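Local coordinates for protein Xaa-Pro Dipeptidase (Alteromonas macleodii, PDB 2QS8) that probably acts as a metal-dependent carboxypeptidase or dipeptidase of the amidohydrolase superfamily, cleaving C-terminal residues from short peptides, at residues 107-112 with 366-371; 125-130 with 135-140; 257-262 with 314-319; 209-214 with 238-243; 384-389 with 394-399. One frame throughout, in Å; residues are numbered along the deposited sequence.

Contact 1 of 5, residues 107-112 with 366-371; sequences FTTVRQ and LRIEDK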
# COMPACT_ATOMS: atom_id res chain seq x y z
N PHE A 107 38.58 -10.05 -19.50
CA PHE A 107 37.13 -9.83 -19.55
C PHE A 107 36.81 -8.39 -19.92
O PHE A 107 36.91 -7.48 -19.10
CB PHE A 107 36.48 -10.24 -18.23
CG PHE A 107 36.51 -11.72 -17.99
CD1 PHE A 107 37.70 -12.35 -17.61
CD2 PHE A 107 35.39 -12.50 -18.21
CE1 PHE A 107 37.75 -13.73 -17.46
CE2 PHE A 107 35.43 -13.88 -18.07
CZ PHE A 107 36.62 -14.49 -17.69
N THR A 108 36.41 -8.21 -21.18
CA THR A 108 36.09 -6.91 -21.74
C THR A 108 34.65 -6.47 -21.48
O THR A 108 34.31 -5.30 -21.62
CB THR A 108 36.37 -6.91 -23.26
OG1 THR A 108 35.75 -8.06 -23.87
CG2 THR A 108 37.88 -6.94 -23.51
N THR A 109 33.79 -7.41 -21.11
CA THR A 109 32.42 -7.08 -20.81
C THR A 109 31.99 -7.87 -19.59
O THR A 109 32.31 -9.06 -19.48
CB THR A 109 31.45 -7.42 -21.99
OG1 THR A 109 31.80 -6.66 -23.15
CG2 THR A 109 30.01 -7.08 -21.62
N VAL A 110 31.29 -7.22 -18.67
CA VAL A 110 30.80 -7.89 -17.47
C VAL A 110 29.40 -7.40 -17.12
O VAL A 110 28.99 -6.31 -17.52
CB VAL A 110 31.71 -7.65 -16.22
CG1 VAL A 110 33.11 -8.19 -16.47
CG2 VAL A 110 31.78 -6.17 -15.89
N ARG A 111 28.67 -8.23 -16.39
CA ARG A 111 27.34 -7.88 -15.93
C ARG A 111 27.42 -7.82 -14.39
O ARG A 111 27.57 -8.86 -13.74
CB ARG A 111 26.31 -8.95 -16.36
CG ARG A 111 24.86 -8.57 -16.09
CD ARG A 111 23.85 -9.67 -16.47
NE ARG A 111 24.04 -10.88 -15.67
CZ ARG A 111 23.15 -11.86 -15.58
NH1 ARG A 111 22.01 -11.80 -16.24
NH2 ARG A 111 23.40 -12.90 -14.79
N GLN A 112 27.39 -6.61 -13.82
CA GLN A 112 27.42 -6.48 -12.36
C GLN A 112 25.99 -6.66 -11.87
O GLN A 112 25.10 -5.87 -12.20
CB GLN A 112 27.92 -5.11 -11.92
CG GLN A 112 27.88 -4.95 -10.40
CD GLN A 112 29.23 -4.59 -9.81
OE1 GLN A 112 30.27 -4.98 -10.34
NE2 GLN A 112 29.22 -3.87 -8.70
N LEU A 366 22.99 -10.86 -22.61
CA LEU A 366 23.05 -9.41 -22.46
C LEU A 366 22.43 -8.69 -23.65
O LEU A 366 22.46 -7.47 -23.72
CB LEU A 366 24.50 -8.95 -22.29
CG LEU A 366 25.12 -8.98 -20.89
CD1 LEU A 366 26.56 -8.48 -20.95
CD2 LEU A 366 24.32 -8.11 -19.93
N ARG A 367 21.88 -9.46 -24.59
CA ARG A 367 21.21 -8.91 -25.78
C ARG A 367 22.13 -8.03 -26.62
O ARG A 367 21.73 -6.95 -27.06
CB ARG A 367 19.97 -8.13 -25.35
CG ARG A 367 19.04 -8.93 -24.45
CD ARG A 367 17.88 -8.12 -23.92
NE ARG A 367 17.06 -8.90 -23.00
CZ ARG A 367 15.90 -8.50 -22.49
NH1 ARG A 367 15.39 -7.31 -22.80
NH2 ARG A 367 15.24 -9.30 -21.65
N ILE A 368 23.35 -8.49 -26.83
CA ILE A 368 24.31 -7.74 -27.63
C ILE A 368 25.08 -8.65 -28.60
O ILE A 368 26.13 -8.27 -29.13
CB ILE A 368 25.33 -6.99 -26.74
CG1 ILE A 368 25.94 -7.95 -25.73
CG2 ILE A 368 24.65 -5.84 -26.06
CD1 ILE A 368 27.06 -7.31 -24.93
N GLU A 369 24.52 -9.83 -28.86
CA GLU A 369 25.16 -10.79 -29.76
C GLU A 369 25.34 -10.30 -31.19
O GLU A 369 26.12 -10.87 -31.94
CB GLU A 369 24.37 -12.11 -29.80
CG GLU A 369 23.01 -11.99 -30.46
CD GLU A 369 21.90 -11.69 -29.48
OE1 GLU A 369 22.13 -10.90 -28.53
OE2 GLU A 369 20.79 -12.24 -29.66
N ASP A 370 24.64 -9.25 -31.57
CA ASP A 370 24.79 -8.74 -32.93
C ASP A 370 25.96 -7.77 -33.04
O ASP A 370 26.30 -7.35 -34.14
CB ASP A 370 23.49 -8.06 -33.37
CG ASP A 370 23.18 -6.81 -32.57
OD1 ASP A 370 23.41 -6.80 -31.34
OD2 ASP A 370 22.70 -5.83 -33.18
N LYS A 371 26.58 -7.44 -31.92
CA LYS A 371 27.71 -6.51 -31.91
C LYS A 371 28.99 -7.01 -31.24
O LYS A 371 30.08 -6.52 -31.52
CB LYS A 371 27.30 -5.19 -31.26
CG LYS A 371 26.53 -4.26 -32.18
CD LYS A 371 26.27 -2.92 -31.52
CE LYS A 371 25.91 -1.87 -32.58
NZ LYS A 371 27.05 -1.63 -33.53
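The forked end of L366 lies against T109 and R111, two residues on the same side of strand 107-112, a parallel strand of the TIM barrel. The two branches of the leucine divide the work. L366 CD1 meets T109 CG2 at 3.8 Å, with the side chains sliding past each other in opposite directions. L366 CD2 lies 3.8 Å from R111 CD on the aliphatic shaft of the arginine, and there the two chains cross at a slant. Threonine suits its place because chi1 of -62° sets OG1 beside the backbone N and leaves the CG2 methyl anti to it, toward the leucine. Arginine suits its own place by being two things. Its first three methylenes run extended and serve as a greasy wall, and a bend at chi3 (64°) carries the guanidinium to polar partners: the carbonyl of M68, the hydroxyl of S252, a salt bridge with E254, and a cation-pi contact with W231. All three nitrogens are thus engaged, which should hold the group's rotation. R367 has positive phi and closes helix 360-365 in a Schellman motif, turning the chain so that I368 also faces the strand. I368 CD1 comes within 4.4 Å of T109 CG2.

Contact 2 of 5, residues 125-130 with 135-140; sequences DAINSG and PRIFAA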
# COMPACT_ATOMS: atom_id res chain seq x y z
N ASP A 125 29.39 4.51 -16.24
CA ASP A 125 29.33 5.82 -16.88
C ASP A 125 30.69 6.49 -17.00
O ASP A 125 30.96 7.14 -18.01
CB ASP A 125 28.35 6.74 -16.14
CG ASP A 125 26.90 6.30 -16.29
OD1 ASP A 125 26.61 5.45 -17.16
OD2 ASP A 125 26.04 6.82 -15.55
N ALA A 126 31.54 6.33 -15.99
CA ALA A 126 32.87 6.92 -16.00
C ALA A 126 33.72 6.25 -17.09
O ALA A 126 34.45 6.91 -17.82
CB ALA A 126 33.55 6.76 -14.64
N ILE A 127 33.61 4.93 -17.18
CA ILE A 127 34.35 4.18 -18.17
C ILE A 127 33.86 4.51 -19.58
O ILE A 127 34.66 4.82 -20.47
CB ILE A 127 34.23 2.66 -17.95
CG1 ILE A 127 34.99 2.26 -16.68
CG2 ILE A 127 34.79 1.91 -19.16
CD1 ILE A 127 34.78 0.84 -16.26
N ASN A 128 32.55 4.45 -19.79
CA ASN A 128 31.98 4.72 -21.09
C ASN A 128 32.27 6.13 -21.60
O ASN A 128 32.25 6.36 -22.81
CB ASN A 128 30.47 4.47 -21.09
CG ASN A 128 30.13 3.00 -20.92
OD1 ASN A 128 28.96 2.63 -20.77
ND2 ASN A 128 31.14 2.15 -20.94
N SER A 129 32.54 7.07 -20.70
CA SER A 129 32.84 8.44 -21.12
C SER A 129 34.36 8.69 -21.16
O SER A 129 34.80 9.84 -21.27
CB SER A 129 32.17 9.45 -20.18
OG SER A 129 32.65 9.29 -18.87
N GLY A 130 35.13 7.61 -21.06
CA GLY A 130 36.58 7.71 -21.12
C GLY A 130 37.33 8.29 -19.93
O GLY A 130 38.48 8.71 -20.08
N PRO A 135 36.13 -2.62 -18.26
CA PRO A 135 35.33 -3.39 -19.21
C PRO A 135 34.02 -2.68 -19.50
O PRO A 135 33.72 -1.65 -18.91
CB PRO A 135 35.12 -4.70 -18.46
CG PRO A 135 34.90 -4.20 -17.05
CD PRO A 135 35.97 -3.13 -16.89
N ARG A 136 33.25 -3.22 -20.44
CA ARG A 136 31.94 -2.66 -20.75
C ARG A 136 31.08 -3.19 -19.60
O ARG A 136 31.02 -4.40 -19.38
CB ARG A 136 31.40 -3.20 -22.08
CG ARG A 136 32.17 -2.74 -23.31
CD ARG A 136 31.70 -3.47 -24.56
NE ARG A 136 32.63 -3.25 -25.67
CZ ARG A 136 32.70 -2.13 -26.38
NH1 ARG A 136 31.90 -1.11 -26.11
NH2 ARG A 136 33.60 -2.02 -27.35
N ILE A 137 30.45 -2.29 -18.86
CA ILE A 137 29.65 -2.71 -17.72
C ILE A 137 28.15 -2.56 -17.91
O ILE A 137 27.67 -1.54 -18.36
CB ILE A 137 30.03 -1.92 -16.45
CG1 ILE A 137 31.51 -2.13 -16.11
CG2 ILE A 137 29.14 -2.36 -15.28
CD1 ILE A 137 31.98 -1.36 -14.87
N PHE A 138 27.43 -3.62 -17.57
CA PHE A 138 25.98 -3.63 -17.62
C PHE A 138 25.58 -3.92 -16.18
O PHE A 138 25.82 -5.01 -15.64
CB PHE A 138 25.50 -4.69 -18.60
CG PHE A 138 25.85 -4.37 -20.03
CD1 PHE A 138 27.01 -4.86 -20.60
CD2 PHE A 138 25.02 -3.55 -20.79
CE1 PHE A 138 27.34 -4.55 -21.91
CE2 PHE A 138 25.36 -3.23 -22.12
CZ PHE A 138 26.52 -3.73 -22.67
N ALA A 139 24.98 -2.91 -15.55
CA ALA A 139 24.63 -2.99 -14.14
C ALA A 139 23.17 -3.14 -13.80
O ALA A 139 22.28 -2.70 -14.53
CB ALA A 139 25.21 -1.79 -13.43
N ALA A 140 22.92 -3.75 -12.65
CA ALA A 140 21.58 -3.96 -12.15
C ALA A 140 21.30 -3.04 -10.96
O ALA A 140 20.17 -2.96 -10.47
CB ALA A 140 21.41 -5.41 -11.74
O HOH W 1 27.80 -0.23 -20.86
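In I127, chi1 of -70° sets CG1 beside the backbone N, which leaves CG2 anti to that N, while chi2 of 172° extends the arm and carries CD1 toward P135 and I137. I137 adopts almost the same shape, and the two isoleucines cross at about a right angle, with I127 CD1 and I137 CD1 3.8 Å apart. I127 CD1 is also 4.2 Å from P135 CD, and I127 CG2 lies 3.7 Å from the carbonyl O of P135. Isoleucine suits the buried place of I127, since CG2 and CD1 both lie against P135 while CD1 also reaches I137. Toward the exposed N128 the link becomes polar. A water donates both its hydrogens, to N128 OD1 at 3.1 Å and to I137 O at 2.8 Å, and it sits over one face of the F138 ring, near the rim. G130, with phi 73°, ends the helix as the C-prime residue of a Schellman motif. The contact belongs to a beta-alpha-beta crossover: helix 119-128 connects the parallel neighbours 107-112 and 136-139, L123 of the helix and V110 of the first strand also touch I137, and K405 of strand 400-405 borders I127.

Contact 3 of 5, residues 257-262 with 314-319; sequences TFMDLE and RKAYEK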
# COMPACT_ATOMS: atom_id res chain seq x y z
N THR A 257 21.74 -23.79 -7.12
CA THR A 257 22.27 -24.90 -6.34
C THR A 257 21.42 -26.15 -6.21
O THR A 257 21.91 -27.25 -6.45
CB THR A 257 22.65 -24.40 -4.93
OG1 THR A 257 23.55 -23.29 -5.05
CG2 THR A 257 23.32 -25.51 -4.12
N PHE A 258 20.15 -26.02 -5.84
CA PHE A 258 19.30 -27.19 -5.68
C PHE A 258 18.28 -27.34 -6.81
O PHE A 258 17.14 -27.78 -6.61
CB PHE A 258 18.61 -27.13 -4.32
CG PHE A 258 19.57 -26.97 -3.18
CD1 PHE A 258 20.49 -27.97 -2.86
CD2 PHE A 258 19.60 -25.78 -2.45
CE1 PHE A 258 21.42 -27.79 -1.85
CE2 PHE A 258 20.53 -25.59 -1.44
CZ PHE A 258 21.44 -26.59 -1.14
N MSE A 259 18.73 -26.98 -8.00
CA MSE A 259 17.91 -27.07 -9.19
C MSE A 259 17.46 -28.52 -9.36
O MSE A 259 18.28 -29.43 -9.29
CB MSE A 259 18.76 -26.66 -10.38
CG MSE A 259 18.00 -26.58 -11.66
SE MSE A 259 19.35 -26.33 -13.03
CE MSE A 259 20.24 -24.64 -12.51
N ASP A 260 16.16 -28.75 -9.55
CA ASP A 260 15.66 -30.12 -9.73
C ASP A 260 15.33 -30.44 -11.19
O ASP A 260 15.48 -29.59 -12.06
CB ASP A 260 14.44 -30.38 -8.83
CG ASP A 260 13.31 -29.40 -9.06
OD1 ASP A 260 13.34 -28.67 -10.06
OD2 ASP A 260 12.38 -29.38 -8.24
N LEU A 261 14.89 -31.67 -11.45
CA LEU A 261 14.55 -32.08 -12.82
C LEU A 261 13.49 -31.18 -13.44
O LEU A 261 13.60 -30.77 -14.59
CB LEU A 261 14.07 -33.54 -12.83
CG LEU A 261 13.62 -34.10 -14.19
CD1 LEU A 261 14.76 -34.00 -15.20
CD2 LEU A 261 13.18 -35.56 -14.04
N GLU A 262 12.45 -30.87 -12.66
CA GLU A 262 11.38 -30.02 -13.16
C GLU A 262 11.87 -28.62 -13.53
O GLU A 262 11.49 -28.07 -14.56
CB GLU A 262 10.27 -29.89 -12.11
CG GLU A 262 9.13 -29.02 -12.58
CD GLU A 262 8.16 -28.68 -11.46
OE1 GLU A 262 7.21 -27.92 -11.74
OE2 GLU A 262 8.34 -29.18 -10.33
N ARG A 314 27.01 -30.08 -13.71
CA ARG A 314 27.13 -31.22 -14.61
C ARG A 314 25.75 -31.68 -15.07
O ARG A 314 25.53 -31.88 -16.26
CB ARG A 314 27.85 -32.38 -13.91
CG ARG A 314 27.89 -33.66 -14.71
CD ARG A 314 28.57 -34.78 -13.93
NE ARG A 314 30.02 -34.59 -13.81
CZ ARG A 314 30.88 -34.68 -14.83
NH1 ARG A 314 30.43 -34.97 -16.05
NH2 ARG A 314 32.18 -34.50 -14.63
N LYS A 315 24.84 -31.84 -14.11
CA LYS A 315 23.47 -32.26 -14.41
C LYS A 315 22.78 -31.32 -15.40
O LYS A 315 22.16 -31.77 -16.36
CB LYS A 315 22.64 -32.31 -13.12
CG LYS A 315 23.03 -33.42 -12.14
CD LYS A 315 22.19 -33.34 -10.87
CE LYS A 315 22.26 -34.63 -10.06
NZ LYS A 315 23.65 -35.00 -9.65
N ALA A 316 22.91 -30.02 -15.15
CA ALA A 316 22.28 -29.03 -16.01
C ALA A 316 22.87 -29.06 -17.41
O ALA A 316 22.14 -28.99 -18.39
CB ALA A 316 22.45 -27.64 -15.41
N TYR A 317 24.19 -29.16 -17.49
CA TYR A 317 24.86 -29.20 -18.78
C TYR A 317 24.44 -30.41 -19.61
O TYR A 317 24.04 -30.25 -20.76
CB TYR A 317 26.38 -29.23 -18.60
CG TYR A 317 27.11 -29.42 -19.91
CD1 TYR A 317 27.07 -28.44 -20.90
CD2 TYR A 317 27.79 -30.61 -20.18
CE1 TYR A 317 27.70 -28.63 -22.12
CE2 TYR A 317 28.42 -30.81 -21.41
CZ TYR A 317 28.37 -29.82 -22.37
OH TYR A 317 28.97 -30.03 -23.59
N GLU A 318 24.53 -31.60 -19.04
CA GLU A 318 24.16 -32.81 -19.76
C GLU A 318 22.69 -32.77 -20.19
O GLU A 318 22.34 -33.19 -21.29
CB GLU A 318 24.43 -34.04 -18.91
CG GLU A 318 25.85 -34.08 -18.35
CD GLU A 318 26.13 -35.32 -17.52
OE1 GLU A 318 25.22 -35.80 -16.81
OE2 GLU A 318 27.28 -35.82 -17.57
N LYS A 319 21.83 -32.25 -19.32
CA LYS A 319 20.40 -32.15 -19.61
C LYS A 319 20.12 -31.18 -20.76
O LYS A 319 19.03 -31.17 -21.33
CB LYS A 319 19.64 -31.70 -18.37
CG LYS A 319 18.13 -31.69 -18.53
CD LYS A 319 17.56 -33.10 -18.50
CE LYS A 319 16.04 -33.09 -18.56
NZ LYS A 319 15.48 -34.46 -18.41
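M259 and A316 form the buried half of this contact, L261 and K319 its solvent half. Inside, the selenium of M259, modelled as selenomethionine, lies 4.1 Å from the CB of A316. The extended first two torsions of M259 (-174° and -171°) carry selenium out to A316, and the bend at chi3 turns only the terminal CE. Alanine suits this spot because its single methyl lets the long, polarisable side chain come close to helix 299-319, and M264 and M267 of helix 261-270 pack on M259 as well. The segment 257-262 leads from barrel strand 252-253 into helix 261-270 of the TIM barrel; at its start the hydroxyl of T257 hydrogen-bonds H237, a residue of the methionine pocket. D260 is the N-cap of the helix, its OD1 accepting from A263 N. On the outer side both residues are exposed to solvent, though they touch over a similar area. L261 and K319 cross at about a right angle, and CD1 of L261 touches the lysine tip, 3.7 Å from CE and 3.3 Å from NZ. Lysine can work at this exposed edge of the contact because its methylenes meet leucine while its ammonium remains near D265, a long, weak ion pair.

Contact 4 of 5, residues 209-214 with 238-243; sequences QNPQFT and GAEGMK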
# COMPACT_ATOMS: atom_id res chain seq x y z
N GLN A 209 18.03 -20.85 1.39
CA GLN A 209 17.36 -21.29 0.17
C GLN A 209 15.82 -21.25 0.09
O GLN A 209 15.25 -21.69 -0.91
CB GLN A 209 17.83 -22.71 -0.17
CG GLN A 209 17.60 -23.72 0.94
CD GLN A 209 16.60 -24.79 0.53
OE1 GLN A 209 15.41 -24.50 0.30
NE2 GLN A 209 17.07 -26.04 0.43
N ASN A 210 15.15 -20.72 1.11
CA ASN A 210 13.69 -20.66 1.12
C ASN A 210 13.14 -19.66 0.08
O ASN A 210 13.79 -18.67 -0.25
CB ASN A 210 13.19 -20.28 2.52
CG ASN A 210 13.04 -18.78 2.70
OD1 ASN A 210 11.92 -18.24 2.68
ND2 ASN A 210 14.16 -18.08 2.87
N PRO A 211 11.94 -19.92 -0.47
CA PRO A 211 11.33 -19.02 -1.47
C PRO A 211 11.00 -17.67 -0.82
O PRO A 211 10.21 -17.60 0.13
CB PRO A 211 10.09 -19.79 -1.90
CG PRO A 211 9.69 -20.50 -0.64
CD PRO A 211 11.02 -21.02 -0.12
N GLN A 212 11.59 -16.59 -1.33
CA GLN A 212 11.37 -15.26 -0.76
C GLN A 212 10.58 -14.27 -1.63
O GLN A 212 10.43 -13.09 -1.29
CB GLN A 212 12.70 -14.65 -0.32
CG GLN A 212 13.48 -15.57 0.61
CD GLN A 212 14.70 -14.93 1.21
OE1 GLN A 212 15.31 -14.04 0.61
NE2 GLN A 212 15.09 -15.38 2.41
N PHE A 213 10.06 -14.75 -2.75
CA PHE A 213 9.22 -13.95 -3.63
C PHE A 213 7.99 -14.80 -3.90
O PHE A 213 8.10 -16.01 -4.14
CB PHE A 213 9.92 -13.64 -4.96
CG PHE A 213 10.65 -12.32 -4.99
CD1 PHE A 213 11.84 -12.13 -4.29
CD2 PHE A 213 10.15 -11.26 -5.75
CE1 PHE A 213 12.51 -10.91 -4.33
CE2 PHE A 213 10.81 -10.03 -5.80
CZ PHE A 213 12.00 -9.85 -5.09
N THR A 214 6.81 -14.19 -3.84
CA THR A 214 5.58 -14.92 -4.13
C THR A 214 5.50 -14.94 -5.66
O THR A 214 6.21 -14.19 -6.32
CB THR A 214 4.35 -14.19 -3.58
OG1 THR A 214 4.18 -12.98 -4.33
CG2 THR A 214 4.51 -13.83 -2.08
N GLY A 238 17.25 -22.52 -3.60
CA GLY A 238 16.14 -23.44 -3.41
C GLY A 238 15.37 -23.62 -4.71
O GLY A 238 15.21 -22.67 -5.48
N ALA A 239 14.90 -24.84 -4.95
CA ALA A 239 14.16 -25.14 -6.18
C ALA A 239 12.83 -24.41 -6.33
O ALA A 239 12.50 -23.97 -7.43
CB ALA A 239 13.94 -26.65 -6.29
N GLU A 240 12.06 -24.30 -5.25
CA GLU A 240 10.77 -23.63 -5.33
C GLU A 240 10.81 -22.16 -5.76
O GLU A 240 10.06 -21.74 -6.64
CB GLU A 240 10.00 -23.74 -4.01
CG GLU A 240 8.67 -23.01 -4.07
CD GLU A 240 7.59 -23.67 -3.25
OE1 GLU A 240 7.70 -23.71 -2.01
OE2 GLU A 240 6.61 -24.14 -3.87
N GLY A 241 11.67 -21.36 -5.14
CA GLY A 241 11.75 -19.97 -5.52
C GLY A 241 12.23 -19.90 -6.95
O GLY A 241 11.72 -19.12 -7.75
N MSE A 242 13.21 -20.74 -7.27
CA MSE A 242 13.78 -20.80 -8.60
C MSE A 242 12.71 -21.01 -9.67
O MSE A 242 12.67 -20.28 -10.66
CB MSE A 242 14.81 -21.94 -8.65
CG MSE A 242 15.60 -22.02 -9.93
SE MSE A 242 16.91 -23.51 -9.90
CE MSE A 242 17.90 -23.20 -11.55
N LYS A 243 11.83 -21.98 -9.46
CA LYS A 243 10.76 -22.26 -10.42
C LYS A 243 9.72 -21.14 -10.56
O LYS A 243 9.17 -20.92 -11.65
CB LYS A 243 10.09 -23.60 -10.07
CG LYS A 243 11.04 -24.77 -10.28
CD LYS A 243 10.41 -26.13 -10.05
CE LYS A 243 10.16 -26.40 -8.59
NZ LYS A 243 10.05 -27.86 -8.33
O HOH W 2 12.91 -22.11 -2.70
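Q209 and G238 meet in the TIM barrel where the loop after strand 192-196 reaches the N-terminal end of helix 239-248, which follows strand 231-236, near the bound methionine. The backbone contact comes first: the CA of G238 offers a hydrogen to the carbonyl O of Q209, a CA-H...O contact of 3.2 Å with an angle of 145° at the hydrogen. Glycine suits this N-cap place because the direction a CB would take is filled by that same oxygen. Van der Waals contact follows. The CB of Q209 packs 3.7 Å from the CA of G238. P211 turns its ring to the first turn of helix 239-248, where its CB lies 3.9 Å from the N of G241; here too glycine allows the close approach. E240, its CG anti to the backbone N (chi1 178°), slants across the proline, with CG 4.1 Å from P211 CB and OE1 4.0 Å from P211 CG. The carboxylate also makes a long, weak ion pair with R244. Across the subunit boundary, D227 of the second subunit packs on P211, and Y228 of that subunit on Q212. The last kind of link is water-mediated. Amides in the first turn of a helix lack an earlier carbonyl of that helix to bind, and a water meets this need by accepting from G241 N at 2.8 Å while donating to Q209 O at 3.0 Å.

Contact 5 of 5, residues 384-389 with 394-399; sequences IAVKGN and ISVLEN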
# COMPACT_ATOMS: atom_id res chain seq x y z
N ILE A 384 41.17 -10.61 -27.30
CA ILE A 384 42.20 -10.92 -26.34
C ILE A 384 43.12 -11.97 -26.96
O ILE A 384 42.76 -12.60 -27.97
CB ILE A 384 41.62 -11.50 -25.02
CG1 ILE A 384 40.95 -12.84 -25.29
CG2 ILE A 384 40.63 -10.51 -24.42
CD1 ILE A 384 40.61 -13.63 -24.03
N ALA A 385 44.29 -12.16 -26.37
CA ALA A 385 45.24 -13.14 -26.87
C ALA A 385 45.96 -13.77 -25.69
O ALA A 385 46.05 -13.16 -24.63
CB ALA A 385 46.23 -12.48 -27.80
N VAL A 386 46.47 -14.98 -25.87
CA VAL A 386 47.17 -15.68 -24.80
C VAL A 386 48.15 -16.65 -25.43
O VAL A 386 47.91 -17.14 -26.53
CB VAL A 386 46.18 -16.47 -23.92
CG1 VAL A 386 45.42 -17.49 -24.76
CG2 VAL A 386 46.92 -17.16 -22.79
N LYS A 387 49.26 -16.92 -24.74
CA LYS A 387 50.25 -17.87 -25.24
C LYS A 387 49.81 -19.26 -24.82
O LYS A 387 49.67 -19.54 -23.63
CB LYS A 387 51.63 -17.56 -24.65
CG LYS A 387 52.26 -16.28 -25.15
CD LYS A 387 53.61 -16.05 -24.47
CE LYS A 387 54.21 -14.71 -24.86
NZ LYS A 387 55.49 -14.44 -24.14
N GLY A 388 49.58 -20.13 -25.79
CA GLY A 388 49.15 -21.47 -25.48
C GLY A 388 47.82 -21.80 -26.11
O GLY A 388 47.18 -20.94 -26.71
N ASN A 389 47.40 -23.05 -25.98
CA ASN A 389 46.14 -23.51 -26.56
C ASN A 389 45.11 -23.73 -25.46
O ASN A 389 45.19 -24.70 -24.71
CB ASN A 389 46.35 -24.81 -27.32
CG ASN A 389 45.18 -25.16 -28.22
OD1 ASN A 389 44.02 -24.96 -27.86
ND2 ASN A 389 45.48 -25.69 -29.41
N ILE A 394 42.66 -25.13 -20.66
CA ILE A 394 41.97 -23.86 -20.48
C ILE A 394 42.50 -23.01 -19.33
O ILE A 394 42.25 -21.81 -19.29
CB ILE A 394 40.45 -24.10 -20.31
CG1 ILE A 394 39.68 -22.83 -20.64
CG2 ILE A 394 40.14 -24.55 -18.88
CD1 ILE A 394 38.20 -23.06 -20.86
N SER A 395 43.24 -23.63 -18.41
CA SER A 395 43.80 -22.87 -17.29
C SER A 395 44.87 -21.90 -17.79
O SER A 395 45.33 -21.04 -17.05
CB SER A 395 44.41 -23.81 -16.24
OG SER A 395 45.62 -24.39 -16.69
N VAL A 396 45.25 -22.04 -19.06
CA VAL A 396 46.25 -21.15 -19.63
C VAL A 396 45.65 -19.75 -19.72
O VAL A 396 46.37 -18.76 -19.85
CB VAL A 396 46.69 -21.64 -21.05
CG1 VAL A 396 45.57 -21.42 -22.06
CG2 VAL A 396 47.94 -20.91 -21.48
N LEU A 397 44.32 -19.67 -19.63
CA LEU A 397 43.64 -18.38 -19.71
C LEU A 397 43.95 -17.47 -18.54
O LEU A 397 43.51 -16.32 -18.50
CB LEU A 397 42.12 -18.60 -19.84
CG LEU A 397 41.64 -19.00 -21.24
CD1 LEU A 397 40.17 -19.33 -21.21
CD2 LEU A 397 41.91 -17.87 -22.22
N GLU A 398 44.73 -17.97 -17.58
CA GLU A 398 45.12 -17.17 -16.43
C GLU A 398 46.16 -16.16 -16.90
O GLU A 398 46.37 -15.13 -16.26
CB GLU A 398 45.73 -18.05 -15.33
CG GLU A 398 46.63 -17.28 -14.36
CD GLU A 398 47.21 -18.14 -13.25
OE1 GLU A 398 47.47 -19.34 -13.49
OE2 GLU A 398 47.42 -17.61 -12.14
N ASN A 399 46.80 -16.45 -18.03
CA ASN A 399 47.85 -15.59 -18.54
C ASN A 399 47.53 -14.78 -19.79
O ASN A 399 48.38 -14.62 -20.66
CB ASN A 399 49.11 -16.42 -18.78
CG ASN A 399 49.46 -17.30 -17.59
OD1 ASN A 399 49.70 -18.50 -17.74
ND2 ASN A 399 49.49 -16.71 -16.39
O HOH W 3 50.15 -15.80 -22.43
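V386 and V396 face each other where the chain leaves strand 383-386, turns through G388 (phi 122°), and comes back as the 3-10 segment 394-398, whose amides bond to carbonyls three residues earlier. V386 and V396 each hold CG2 anti to the backbone N, and these methyls are the ones that meet, 4.1 Å apart. The CG2 of V386 also sits among carbonyl oxygens of the returning segment, 3.4 Å from V396 O and 3.6 Å from N399 O. V386 CG1 reaches L397 CD2 at 4.3 Å. From the opposite segment V396 CG2 presses on the carbonyl of K387, 3.1 Å from its O, and V396 CG1 lies over the backbone of N389. Beta-branched valine suits both places, since its two methyls branch close to the main chain and pack on the other segment. Glycine suits position 388 because at this phi a CB would collide with the carbonyl O of K387, and V396 CG2 already sits where it would point. On the solvent side a water bridges the main chains, accepting from K387 N at 2.7 Å and donating to N399 O at 2.8 Å. N389 turns its OD1 to the amide of I391 in the connecting loop. Strand 383-386 lies antiparallel between strands 60-67 and 400-405, with V386 bonded through its backbone to T60, while I394 and L397 pack on F341 of helix 339-346.

Overall arrangement
From the N terminus, strand 107-112 opens the long loop that contact 1 closes only at 366-371. Within that span lie three shorter closures, in series: contact 2 (125-140), which completes the crossover beside the same strand; contact 4 (209-243), joining the loop before helix 215-227 to the start of helix 239-248; and contact 3 (257-319), joining the next loop to helix 299-319. None of them cross. Contact 5 then closes a short turn at 384-399, after contact 1 is complete. Contacts 1 and 2 are stitched by main-chain bonds between strands 107-112 and 136-139. K243 of contact 4 is salt-bridged to D260 and E262 of contact 3. Contact 5 reaches the sheet of contacts 1 and 2, about 38 Å from contact 4, centre to centre.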